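Local coordinates for protein soluble lytic murein transglycosylase (Escherichia coli, PDB 1QSA) that cleaves the glycosidic bonds between N-acetylmuramic acid and N-acetylglucosamine in peptidoglycan, forming a 1,6-anhydro bond in the N-acetylmuramic acid residue, at residues A[44-47]-A[52-55]; A[253-258]-A[279-284]; A[545-550]-A[557-562]. All coordinates share one frame; numbering follows the deposited sequence. Where two conformers were deposited one is given.

Interaction 1 of 3, residues A[44-47]-A[52-55]; sequences RQIT and NQPA. With SO4 (sulfate ion), chain I.
A single side-chain amide ties the loop at residues 52-55 back to the helix that precedes it: Gln53 NE2 donates at 3.2 Å to Ile46 O, in the last turn of helix 38-48. The donor comes in from the flank of the C=O, at 111° at the oxygen, in the carbonyl plane and on a lone pair. The N-H...O angle of 136° makes the bond well short of straight, and the oxygen stands somewhat out of the glutamine's amide plane. Gln53 gets there by folding: its CG stands beside the backbone N, and a second bend at chi2 (-72°) turns the amide round onto the carbonyl. The bend also lays the aliphatic part of the chain against isoleucine, Gln53 CG lying 4.2 Å from Ile46 CG2. With an alanine here, Ile46 O would probably lose this donor and CG2 the aliphatic chain packed against it. Just beyond, Pro54 is the N-cap residue of the next helix, and Ala55 N, in its first turn, gives a hydrogen bond of 2.8 Å to O1 of a sulfate, probably from the crystallisation liquor, which takes a place where a helix N-terminus would favour an anion. The contact thus closes the short connection between helices 38-48 and 55-64 in the all-helical chain; Thr47 and Ala55 both rest on helix 69-84, and Arg85 donates to Gln53 O.

Interaction 2 of 3, residues A[253-258]-A[279-284]; sequences ELRDIV and IMRSQS. With SO4 (sulfate ion), chain D.
Arg281 and Arg255, two like charges, lie flat on each other across this contact, their guanidinium centres 3.6 Å apart and the planes tilted by 27°. The overlap is offset: Arg281 NH2 sits over the rim of the Arg255 group, 3.2 Å above its plane. Arg255 reaches across from helix 248-260 with its chain extended from CG to NE, whereas Arg281, just past the end of helix 269-280, bends at chi3 (-97°) to bring its group over. Each has a polar partner of its own: Asp277 forms a salt bridge with Arg281 NH2, and Gln252 OE1 accepts from Arg255 NH1. Asp256, one residue on, accepts a hydrogen bond from Ser282 OG on OD1 at 3.0 Å, the hydroxyl standing above the carboxylate plane, while Gln252 NE2 also donates to OD1. The same Ser282 OG accepts from Ser284 N at 2.9 Å, closing an ST turn. The other carboxylate oxygen works through water: a water donates to Asp256 OD2 at 2.7 Å and accepts from Gln283 N. Ser284 caps helix 285-298 through Leu287 N, and its OG donates at 2.7 Å to O3 of a sulfate, probably from the crystallisation liquor. The chemistry suggests that Asp277 helps to offset the charge of the arginine pair, while Asp256, gripped directly and through water, fastens helix 248-260 to the turn that leads into helix 285-298.

Interaction 3 of 3, residues A[545-550]-A[557-562]; sequences RIFSSA and GRVRTW
Helices 545-554 and 556-566, both in the lysozyme-like transglycosylase domain, follow each other almost without a break and turn back obliquely on one another. The axes of the two short segments approach to 9.6 Å with their N-to-C directions 134° apart, and the backbones come nearest at Ala550 and Val559, whose CA atoms are 6.5 Å apart. Val559 fills this approach. With CG1 anti to the backbone N (chi1 178°), its two methyls part: CG2 presses on Ala550, 3.6 Å from Ala550 CB, and also meets Ala550 C, while CG1 lies 4.3 Å from Phe547 CB, one helical turn back, meeting the phenylalanine ring obliquely. Trp562 joins from one turn further along its own helix, with Ala550 CB at the edge of the indole near the ring plane, 4.2 Å from Trp562 CZ3. The small alanine thus meets both a valine methyl and an indole rim; its side chain lies about 11 Å from that of Glu478, the predicted active-site residue. Both aromatic rings reach onward: Phe547 and Trp562 each pack on helix 572-578, Phe547 edge-to-face with Phe575, and Trp562 meets Phe581 edge-to-face. No hydrogen bond links the two segments. Their association is wholly apolar and all four touching residues are buried, so it probably rests on close fit and the exclusion of water.

The three contacts follow one another along the chain and none touches another. Interaction 1 is the outlier, its centre 58 Å from that of interaction 2 and 53 Å from that of interaction 3, on the opposite side of the chain's centre from both. Interactions 2 and 3 are closer, with nearest atoms about 16 Å apart. Interactions 1 and 2 belong to the helical superhelix, lie away from the predicted active-site residue Glu478, and each has a sulfate beside it, at the start of the helix that follows. Interaction 3 lies in the catalytic domain. The first two are mainly polar, at connections between helices; the third is apolar.

Interaction 1 of 3, residues A[44-47]-A[52-55]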
ATOM      1  N   ARG A  44     -25.886 -10.976 -11.262  1.00 12.26           N
ATOM      2  CA  ARG A  44     -26.743  -9.838 -10.933  1.00 12.60           C
ATOM      3  C   ARG A  44     -28.163 -10.322 -10.624  1.00 13.58           C
ATOM      4  O   ARG A  44     -28.786  -9.874  -9.660  1.00 13.73           O
ATOM      5  CB  ARG A  44     -26.749  -8.816 -12.082  1.00 13.64           C
ATOM      6  CG  ARG A  44     -27.432  -7.504 -11.707  1.00 12.66           C
ATOM      7  CD  ARG A  44     -27.327  -6.465 -12.835  1.00 12.44           C
ATOM      8  NE  ARG A  44     -28.097  -5.258 -12.533  1.00 14.73           N
ATOM      9  CZ  ARG A  44     -28.021  -4.103 -13.196  1.00 15.34           C
ATOM     10  NH1 ARG A  44     -27.219  -3.948 -14.240  1.00 13.94           N
ATOM     11  NH2 ARG A  44     -28.788  -3.093 -12.822  1.00 18.31           N
ATOM     12  N   GLN A  45     -28.662 -11.255 -11.425  1.00 13.33           N
ATOM     13  CA  GLN A  45     -30.007 -11.804 -11.226  1.00 13.96           C
ATOM     14  C   GLN A  45     -30.120 -12.533  -9.880  1.00 15.12           C
ATOM     15  O   GLN A  45     -31.073 -12.329  -9.119  1.00 15.07           O
ATOM     16  CB  GLN A  45     -30.315 -12.771 -12.362  1.00 16.54           C
ATOM     17  CG  GLN A  45     -31.710 -13.350 -12.360  1.00 21.12           C
ATOM     18  CD  GLN A  45     -31.949 -14.154 -13.617  1.00 26.06           C
ATOM     19  OE1 GLN A  45     -31.453 -15.273 -13.752  1.00 29.69           O
ATOM     20  NE2 GLN A  45     -32.654 -13.563 -14.574  1.00 29.68           N
ATOM     21  N   ILE A  46     -29.136 -13.373  -9.579  1.00 13.49           N
ATOM     22  CA  ILE A  46     -29.157 -14.130  -8.327  1.00 14.93           C
ATOM     23  C   ILE A  46     -29.102 -13.206  -7.115  1.00 15.76           C
ATOM     24  O   ILE A  46     -29.908 -13.337  -6.183  1.00 16.04           O
ATOM     25  CB  ILE A  46     -27.994 -15.143  -8.290  1.00 15.14           C
ATOM     26  CG1 ILE A  46     -28.219 -16.219  -9.351  1.00 14.95           C
ATOM     27  CG2 ILE A  46     -27.864 -15.780  -6.911  1.00 16.10           C
ATOM     28  CD1 ILE A  46     -27.026 -17.159  -9.511  1.00 16.98           C
ATOM     29  N   THR A  47     -28.183 -12.247  -7.145  1.00 14.84           N
ATOM     30  CA  THR A  47     -28.019 -11.309  -6.033  1.00 16.89           C
ATOM     31  C   THR A  47     -29.136 -10.298  -5.866  1.00 18.48           C
ATOM     32  O   THR A  47     -29.296  -9.730  -4.783  1.00 20.43           O
ATOM     33  CB  THR A  47     -26.650 -10.596  -6.045  1.00 16.89           C
ATOM     34  OG1 THR A  47     -26.428  -9.943  -7.303  1.00 16.75           O
ATOM     35  CG2 THR A  47     -25.543 -11.601  -5.791  1.00 16.83           C
ATOM     36  N   ASN A  52     -34.194 -14.451  -0.962  1.00 16.41           N
ATOM     37  CA  ASN A  52     -35.170 -15.493  -1.271  1.00 17.20           C
ATOM     38  C   ASN A  52     -34.600 -16.635  -2.104  1.00 18.54           C
ATOM     39  O   ASN A  52     -35.336 -17.515  -2.556  1.00 19.66           O
ATOM     40  CB  ASN A  52     -36.364 -14.857  -1.982  1.00 19.73           C
ATOM     41  CG  ASN A  52     -37.102 -13.880  -1.094  1.00 19.83           C
ATOM     42  OD1 ASN A  52     -37.480 -14.218   0.027  1.00 24.44           O
ATOM     43  ND2 ASN A  52     -37.288 -12.667  -1.573  1.00 22.23           N
ATOM     44  N   GLN A  53     -33.287 -16.636  -2.298  1.00 16.65           N
ATOM     45  CA  GLN A  53     -32.669 -17.684  -3.092  1.00 17.76           C
ATOM     46  C   GLN A  53     -32.416 -18.988  -2.351  1.00 18.45           C
ATOM     47  O   GLN A  53     -31.922 -18.984  -1.218  1.00 17.23           O
ATOM     48  CB  GLN A  53     -31.322 -17.211  -3.659  1.00 18.41           C
ATOM     49  CG  GLN A  53     -31.404 -16.089  -4.649  1.00 18.74           C
ATOM     50  CD  GLN A  53     -31.964 -16.523  -5.984  1.00 20.36           C
ATOM     51  OE1 GLN A  53     -32.215 -17.713  -6.217  1.00 22.22           O
ATOM     52  NE2 GLN A  53     -32.172 -15.558  -6.872  1.00 21.07           N
ATOM     53  N   PRO A  54     -32.802 -20.127  -2.957  1.00 17.63           N
ATOM     54  CA  PRO A  54     -32.538 -21.396  -2.275  1.00 17.60           C
ATOM     55  C   PRO A  54     -31.040 -21.697  -2.461  1.00 16.77           C
ATOM     56  O   PRO A  54     -30.448 -21.327  -3.480  1.00 16.24           O
ATOM     57  CB  PRO A  54     -33.423 -22.396  -3.032  1.00 17.40           C
ATOM     58  CG  PRO A  54     -33.579 -21.789  -4.391  1.00 16.89           C
ATOM     59  CD  PRO A  54     -33.704 -20.310  -4.112  1.00 17.94           C
ATOM     60  N   ALA A  55     -30.432 -22.359  -1.484  1.00 15.39           N
ATOM     61  CA  ALA A  55     -29.011 -22.668  -1.540  1.00 15.36           C
ATOM     62  C   ALA A  55     -28.591 -23.412  -2.809  1.00 16.03           C
ATOM     63  O   ALA A  55     -27.498 -23.197  -3.324  1.00 16.64           O
ATOM     64  CB  ALA A  55     -28.590 -23.458  -0.292  1.00 15.37           C
TER
HETATM   65  S   SO4 I 708     -32.983 -22.849   1.169  1.00 55.03           S
HETATM   66  O1  SO4 I 708     -31.597 -22.359   1.072  1.00 53.96           O
HETATM   67  O2  SO4 I 708     -33.273 -23.240   2.560  1.00 54.99           O
HETATM   68  O3  SO4 I 708     -33.911 -21.774   0.767  1.00 55.79           O
HETATM   69  O4  SO4 I 708     -33.160 -24.014   0.284  1.00 55.00           O

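Interaction 2 of 3, residues A[253-258]-A[279-284]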
ATOM      1  N   GLU A 253      14.774   0.100  24.661  1.00 20.31           N
ATOM      2  CA  GLU A 253      13.621   0.286  23.785  1.00 19.31           C
ATOM      3  C   GLU A 253      13.031   1.659  24.068  1.00 18.11           C
ATOM      4  O   GLU A 253      12.632   2.379  23.142  1.00 16.94           O
ATOM      5  CB  GLU A 253      12.531  -0.780  23.991  1.00 19.06           C
ATOM      6  CG  GLU A 253      11.322  -0.503  23.069  1.00 22.03           C
ATOM      7  CD  GLU A 253      10.103  -1.400  23.281  1.00 25.17           C
ATOM      8  OE1 GLU A 253       9.962  -2.003  24.360  1.00 22.74           O
ATOM      9  OE2 GLU A 253       9.261  -1.464  22.353  1.00 24.33           O
ATOM     10  N   LEU A 254      12.982   2.038  25.345  1.00 16.88           N
ATOM     11  CA  LEU A 254      12.444   3.346  25.702  1.00 16.47           C
ATOM     12  C   LEU A 254      13.338   4.452  25.121  1.00 16.56           C
ATOM     13  O   LEU A 254      12.840   5.467  24.641  1.00 16.13           O
ATOM     14  CB  LEU A 254      12.337   3.512  27.219  1.00 16.60           C
ATOM     15  CG  LEU A 254      11.421   2.542  27.967  1.00 17.06           C
ATOM     16  CD1 LEU A 254      11.313   3.008  29.411  1.00 17.61           C
ATOM     17  CD2 LEU A 254      10.025   2.490  27.320  1.00 17.25           C
ATOM     18  N   ARG A 255      14.655   4.249  25.183  1.00 17.95           N
ATOM     19  CA  ARG A 255      15.594   5.234  24.637  1.00 17.85           C
ATOM     20  C   ARG A 255      15.380   5.380  23.136  1.00 18.08           C
ATOM     21  O   ARG A 255      15.357   6.496  22.626  1.00 16.04           O
ATOM     22  CB  ARG A 255      17.043   4.822  24.893  1.00 19.86           C
ATOM     23  CG  ARG A 255      17.496   4.986  26.328  1.00 21.22           C
ATOM     24  CD  ARG A 255      19.015   4.908  26.415  1.00 25.14           C
ATOM     25  NE  ARG A 255      19.446   4.774  27.802  1.00 26.13           N
ATOM     26  CZ  ARG A 255      19.836   3.629  28.350  1.00 26.78           C
ATOM     27  NH1 ARG A 255      19.880   2.518  27.626  1.00 28.20           N
ATOM     28  NH2 ARG A 255      20.191   3.596  29.624  1.00 27.77           N
ATOM     29  N   ASP A 256      15.195   4.251  22.444  1.00 18.26           N
ATOM     30  CA  ASP A 256      14.971   4.246  20.990  1.00 18.28           C
ATOM     31  C   ASP A 256      13.725   5.050  20.632  1.00 18.01           C
ATOM     32  O   ASP A 256      13.719   5.822  19.670  1.00 15.82           O
ATOM     33  CB  ASP A 256      14.796   2.812  20.455  1.00 19.75           C
ATOM     34  CG  ASP A 256      16.085   2.003  20.443  1.00 20.13           C
ATOM     35  OD1 ASP A 256      17.170   2.528  20.759  1.00 20.54           O
ATOM     36  OD2 ASP A 256      16.006   0.807  20.107  1.00 23.42           O
ATOM     37  N   ILE A 257      12.656   4.828  21.398  1.00 16.64           N
ATOM     38  CA  ILE A 257      11.386   5.514  21.187  1.00 15.64           C
ATOM     39  C   ILE A 257      11.561   7.036  21.233  1.00 16.72           C
ATOM     40  O   ILE A 257      11.076   7.753  20.352  1.00 17.09           O
ATOM     41  CB  ILE A 257      10.351   5.043  22.230  1.00 15.09           C
ATOM     42  CG1 ILE A 257       9.885   3.626  21.878  1.00 16.06           C
ATOM     43  CG2 ILE A 257       9.173   6.014  22.323  1.00 16.13           C
ATOM     44  CD1 ILE A 257       9.161   2.928  23.007  1.00 13.19           C
ATOM     45  N   VAL A 258      12.297   7.518  22.231  1.00 16.92           N
ATOM     46  CA  VAL A 258      12.527   8.953  22.375  1.00 17.70           C
ATOM     47  C   VAL A 258      13.444   9.494  21.280  1.00 17.94           C
ATOM     48  O   VAL A 258      13.165  10.547  20.700  1.00 15.90           O
ATOM     49  CB  VAL A 258      13.088   9.278  23.773  1.00 18.27           C
ATOM     50  CG1 VAL A 258      13.518  10.748  23.856  1.00 16.59           C
ATOM     51  CG2 VAL A 258      12.027   9.000  24.822  1.00 18.88           C
ATOM     52  N   ILE A 279      21.330   6.378  20.464  1.00 21.22           N
ATOM     53  CA  ILE A 279      21.477   5.654  19.202  1.00 20.31           C
ATOM     54  C   ILE A 279      22.754   4.812  19.171  1.00 21.55           C
ATOM     55  O   ILE A 279      22.761   3.727  18.593  1.00 20.32           O
ATOM     56  CB  ILE A 279      21.381   6.589  17.974  1.00 19.76           C
ATOM     57  CG1 ILE A 279      20.041   7.332  17.996  1.00 20.47           C
ATOM     58  CG2 ILE A 279      21.432   5.767  16.683  1.00 20.24           C
ATOM     59  CD1 ILE A 279      19.926   8.419  16.964  1.00 21.53           C
ATOM     60  N   MET A 280      23.815   5.293  19.820  1.00 22.76           N
ATOM     61  CA  MET A 280      25.080   4.554  19.885  1.00 25.50           C
ATOM     62  C   MET A 280      24.897   3.224  20.625  1.00 25.89           C
ATOM     63  O   MET A 280      25.582   2.246  20.333  1.00 25.78           O
ATOM     64  CB  MET A 280      26.165   5.383  20.593  1.00 26.92           C
ATOM     65  CG  MET A 280      26.780   6.490  19.742  1.00 30.49           C
ATOM     66  SD  MET A 280      27.669   5.837  18.309  1.00 34.87           S
ATOM     67  CE  MET A 280      29.172   5.210  19.085  1.00 35.68           C
ATOM     68  N   ARG A 281      23.949   3.200  21.560  1.00 26.37           N
ATOM     69  CA  ARG A 281      23.647   2.010  22.349  1.00 26.57           C
ATOM     70  C   ARG A 281      22.489   1.186  21.777  1.00 26.22           C
ATOM     71  O   ARG A 281      22.091   0.173  22.355  1.00 26.68           O
ATOM     72  CB  ARG A 281      23.307   2.418  23.783  1.00 29.58           C
ATOM     73  CG  ARG A 281      24.454   3.059  24.525  1.00 33.82           C
ATOM     74  CD  ARG A 281      24.242   2.972  26.030  1.00 40.72           C
ATOM     75  NE  ARG A 281      23.666   4.188  26.597  1.00 43.45           N
ATOM     76  CZ  ARG A 281      23.347   4.330  27.880  1.00 46.31           C
ATOM     77  NH1 ARG A 281      23.522   3.326  28.733  1.00 47.18           N
ATOM     78  NH2 ARG A 281      22.835   5.474  28.312  1.00 48.24           N
ATOM     79  N   SER A 282      21.959   1.618  20.639  1.00 24.87           N
ATOM     80  CA  SER A 282      20.829   0.943  20.010  1.00 23.83           C
ATOM     81  C   SER A 282      21.170  -0.246  19.122  1.00 23.68           C
ATOM     82  O   SER A 282      22.274  -0.352  18.584  1.00 24.38           O
ATOM     83  CB  SER A 282      20.004   1.950  19.203  1.00 23.24           C
ATOM     84  OG  SER A 282      18.853   1.335  18.647  1.00 21.83           O
ATOM     85  N   GLN A 283      20.198  -1.144  18.989  1.00 23.62           N
ATOM     86  CA  GLN A 283      20.312  -2.324  18.145  1.00 23.23           C
ATOM     87  C   GLN A 283      19.352  -2.156  16.963  1.00 22.44           C
ATOM     88  O   GLN A 283      19.276  -3.016  16.079  1.00 23.26           O
ATOM     89  CB  GLN A 283      19.919  -3.591  18.928  1.00 27.81           C
ATOM     90  CG  GLN A 283      20.744  -3.868  20.183  1.00 33.78           C
ATOM     91  CD  GLN A 283      22.217  -3.991  19.885  1.00 37.94           C
ATOM     92  OE1 GLN A 283      22.614  -4.630  18.904  1.00 39.86           O
ATOM     93  NE2 GLN A 283      23.044  -3.367  20.721  1.00 41.22           N
ATOM     94  N   SER A 284      18.613  -1.046  16.956  1.00 19.95           N
ATOM     95  CA  SER A 284      17.638  -0.767  15.909  1.00 17.76           C
ATOM     96  C   SER A 284      18.240  -0.271  14.600  1.00 16.46           C
ATOM     97  O   SER A 284      18.739   0.858  14.526  1.00 15.12           O
ATOM     98  CB  SER A 284      16.604   0.249  16.413  1.00 18.04           C
ATOM     99  OG  SER A 284      15.694   0.605  15.390  1.00 18.35           O
TER
HETATM  100  S   SO4 D 703      14.630  -2.469  13.649  1.00 34.28           S
HETATM  101  O1  SO4 D 703      14.733  -1.644  12.435  1.00 32.42           O
HETATM  102  O2  SO4 D 703      15.920  -3.170  13.867  1.00 35.40           O
HETATM  103  O3  SO4 D 703      14.307  -1.640  14.823  1.00 32.04           O
HETATM  104  O4  SO4 D 703      13.559  -3.467  13.467  1.00 36.64           O
HETATM  105  O   HOH W   1      17.659  -1.343  20.416  1.00 23.50           O

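Interaction 3 of 3, residues A[545-550]-A[557-562]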
ATOM      1  N   ARG A 545      12.464  18.184 -10.986  1.00  9.89           N
ATOM      2  CA  ARG A 545      11.637  16.994 -10.794  1.00  8.57           C
ATOM      3  C   ARG A 545      11.701  16.374  -9.405  1.00  9.78           C
ATOM      4  O   ARG A 545      10.775  15.677  -8.992  1.00 10.25           O
ATOM      5  CB  ARG A 545      11.913  15.960 -11.884  1.00 10.78           C
ATOM      6  CG  ARG A 545      11.508  16.456 -13.287  1.00 11.20           C
ATOM      7  CD  ARG A 545      12.023  15.493 -14.358  1.00 12.47           C
ATOM      8  NE  ARG A 545      13.449  15.266 -14.125  1.00 11.98           N
ATOM      9  CZ  ARG A 545      14.021  14.070 -14.017  1.00 12.84           C
ATOM     10  NH1 ARG A 545      13.326  12.956 -14.239  1.00  9.63           N
ATOM     11  NH2 ARG A 545      15.323  13.993 -13.742  1.00 12.07           N
ATOM     12  N   ILE A 546      12.779  16.626  -8.670  1.00  9.49           N
ATOM     13  CA  ILE A 546      12.848  16.087  -7.313  1.00  9.40           C
ATOM     14  C   ILE A 546      11.798  16.829  -6.483  1.00 10.01           C
ATOM     15  O   ILE A 546      10.986  16.209  -5.791  1.00 10.12           O
ATOM     16  CB  ILE A 546      14.266  16.279  -6.693  1.00  8.48           C
ATOM     17  CG1 ILE A 546      15.271  15.379  -7.428  1.00  9.95           C
ATOM     18  CG2 ILE A 546      14.246  15.971  -5.187  1.00 10.75           C
ATOM     19  CD1 ILE A 546      16.736  15.624  -7.032  1.00 11.85           C
ATOM     20  N   PHE A 547      11.809  18.160  -6.587  1.00  9.67           N
ATOM     21  CA  PHE A 547      10.857  18.991  -5.844  1.00  9.68           C
ATOM     22  C   PHE A 547       9.411  18.793  -6.287  1.00 10.61           C
ATOM     23  O   PHE A 547       8.523  18.646  -5.445  1.00 10.91           O
ATOM     24  CB  PHE A 547      11.216  20.480  -5.956  1.00  9.25           C
ATOM     25  CG  PHE A 547      12.612  20.820  -5.490  1.00  9.07           C
ATOM     26  CD1 PHE A 547      13.252  20.043  -4.540  1.00  9.49           C
ATOM     27  CD2 PHE A 547      13.285  21.928  -6.021  1.00 10.39           C
ATOM     28  CE1 PHE A 547      14.542  20.352  -4.114  1.00 10.41           C
ATOM     29  CE2 PHE A 547      14.578  22.249  -5.605  1.00 10.16           C
ATOM     30  CZ  PHE A 547      15.206  21.460  -4.648  1.00 11.18           C
ATOM     31  N   SER A 548       9.161  18.745  -7.597  1.00  8.97           N
ATOM     32  CA  SER A 548       7.788  18.583  -8.061  1.00 10.38           C
ATOM     33  C   SER A 548       7.213  17.217  -7.715  1.00 10.63           C
ATOM     34  O   SER A 548       6.034  17.108  -7.396  1.00  9.59           O
ATOM     35  CB  SER A 548       7.652  18.857  -9.566  1.00 10.92           C
ATOM     36  OG  SER A 548       8.531  18.040 -10.307  1.00  9.87           O
ATOM     37  N   SER A 549       8.052  16.180  -7.754  1.00  8.81           N
ATOM     38  CA  SER A 549       7.583  14.843  -7.418  1.00  8.92           C
ATOM     39  C   SER A 549       7.268  14.790  -5.926  1.00  9.81           C
ATOM     40  O   SER A 549       6.239  14.277  -5.528  1.00 10.07           O
ATOM     41  CB  SER A 549       8.621  13.776  -7.800  1.00 10.06           C
ATOM     42  OG  SER A 549       8.852  13.786  -9.209  1.00 10.37           O
ATOM     43  N   ALA A 550       8.165  15.333  -5.109  1.00  9.41           N
ATOM     44  CA  ALA A 550       7.941  15.366  -3.672  1.00  9.19           C
ATOM     45  C   ALA A 550       6.699  16.192  -3.327  1.00  9.21           C
ATOM     46  O   ALA A 550       5.906  15.786  -2.473  1.00 10.87           O
ATOM     47  CB  ALA A 550       9.174  15.918  -2.958  1.00  9.97           C
ATOM     48  N   GLY A 557       3.978  22.542   0.844  1.00 12.93           N
ATOM     49  CA  GLY A 557       4.385  22.980   2.171  1.00 14.00           C
ATOM     50  C   GLY A 557       5.495  22.141   2.776  1.00 13.78           C
ATOM     51  O   GLY A 557       6.480  22.676   3.308  1.00 14.48           O
ATOM     52  N   ARG A 558       5.343  20.824   2.672  1.00 13.79           N
ATOM     53  CA  ARG A 558       6.338  19.877   3.184  1.00 13.34           C
ATOM     54  C   ARG A 558       7.657  20.058   2.462  1.00 11.11           C
ATOM     55  O   ARG A 558       8.706  20.048   3.098  1.00 12.46           O
ATOM     56  CB  ARG A 558       5.859  18.428   3.024  1.00 16.18           C
ATOM     57  CG  ARG A 558       4.959  17.960   4.139  1.00 21.19           C
ATOM     58  CD  ARG A 558       5.716  17.903   5.472  1.00 23.99           C
ATOM     59  NE  ARG A 558       4.779  17.762   6.583  1.00 29.40           N
ATOM     60  CZ  ARG A 558       5.107  17.836   7.869  1.00 30.54           C
ATOM     61  NH1 ARG A 558       6.373  18.013   8.234  1.00 29.61           N
ATOM     62  NH2 ARG A 558       4.162  17.705   8.794  1.00 31.34           N
ATOM     63  N   VAL A 559       7.609  20.239   1.140  1.00 11.25           N
ATOM     64  CA  VAL A 559       8.838  20.424   0.374  1.00 11.37           C
ATOM     65  C   VAL A 559       9.537  21.716   0.816  1.00 10.91           C
ATOM     66  O   VAL A 559      10.758  21.723   0.979  1.00 11.39           O
ATOM     67  CB  VAL A 559       8.585  20.409  -1.153  1.00 13.03           C
ATOM     68  CG1 VAL A 559       9.888  20.651  -1.913  1.00 13.94           C
ATOM     69  CG2 VAL A 559       7.978  19.074  -1.573  1.00 11.54           C
ATOM     70  N   ARG A 560       8.777  22.788   1.059  1.00 11.38           N
ATOM     71  CA  ARG A 560       9.379  24.042   1.536  1.00 12.04           C
ATOM     72  C   ARG A 560      10.105  23.811   2.866  1.00 11.78           C
ATOM     73  O   ARG A 560      11.231  24.274   3.060  1.00 12.01           O
ATOM     74  CB  ARG A 560       8.306  25.117   1.712  0.77 13.04           C
ATOM     75  CG  ARG A 560       7.775  25.665   0.400  0.77 15.01           C
ATOM     76  CD  ARG A 560       6.902  26.897   0.630  0.77 18.66           C
ATOM     77  NE  ARG A 560       5.595  26.590   1.218  0.77 20.76           N
ATOM     78  CZ  ARG A 560       4.500  26.310   0.506  0.77 19.25           C
ATOM     79  NH1 ARG A 560       4.557  26.235  -0.811  0.77 19.66           N
ATOM     80  NH2 ARG A 560       3.355  26.055   1.114  0.77 21.17           N
ATOM     81  N   THR A 561       9.454  23.094   3.777  1.00 11.14           N
ATOM     82  CA  THR A 561      10.049  22.760   5.075  1.00 12.24           C
ATOM     83  C   THR A 561      11.348  21.963   4.899  1.00 11.63           C
ATOM     84  O   THR A 561      12.378  22.277   5.497  1.00 11.96           O
ATOM     85  CB  THR A 561       9.051  21.958   5.939  1.00 13.17           C
ATOM     86  OG1 THR A 561       7.940  22.803   6.255  1.00 15.65           O
ATOM     87  CG2 THR A 561       9.693  21.468   7.231  1.00 13.71           C
ATOM     88  N   TRP A 562      11.305  20.928   4.070  1.00 10.76           N
ATOM     89  CA  TRP A 562      12.490  20.125   3.826  1.00 11.29           C
ATOM     90  C   TRP A 562      13.649  20.939   3.249  1.00 11.70           C
ATOM     91  O   TRP A 562      14.801  20.776   3.663  1.00 10.98           O
ATOM     92  CB  TRP A 562      12.129  18.960   2.907  1.00 11.58           C
ATOM     93  CG  TRP A 562      11.155  18.015   3.558  1.00 12.04           C
ATOM     94  CD1 TRP A 562      10.880  17.909   4.900  1.00 12.06           C
ATOM     95  CD2 TRP A 562      10.313  17.061   2.896  1.00 11.05           C
ATOM     96  NE1 TRP A 562       9.918  16.945   5.109  1.00 13.56           N
ATOM     97  CE2 TRP A 562       9.547  16.415   3.899  1.00 12.22           C
ATOM     98  CE3 TRP A 562      10.123  16.688   1.552  1.00 10.77           C
ATOM     99  CZ2 TRP A 562       8.604  15.420   3.601  1.00 12.42           C
ATOM    100  CZ3 TRP A 562       9.178  15.687   1.259  1.00 10.57           C
ATOM    101  CH2 TRP A 562       8.436  15.071   2.284  1.00 12.45           C
TER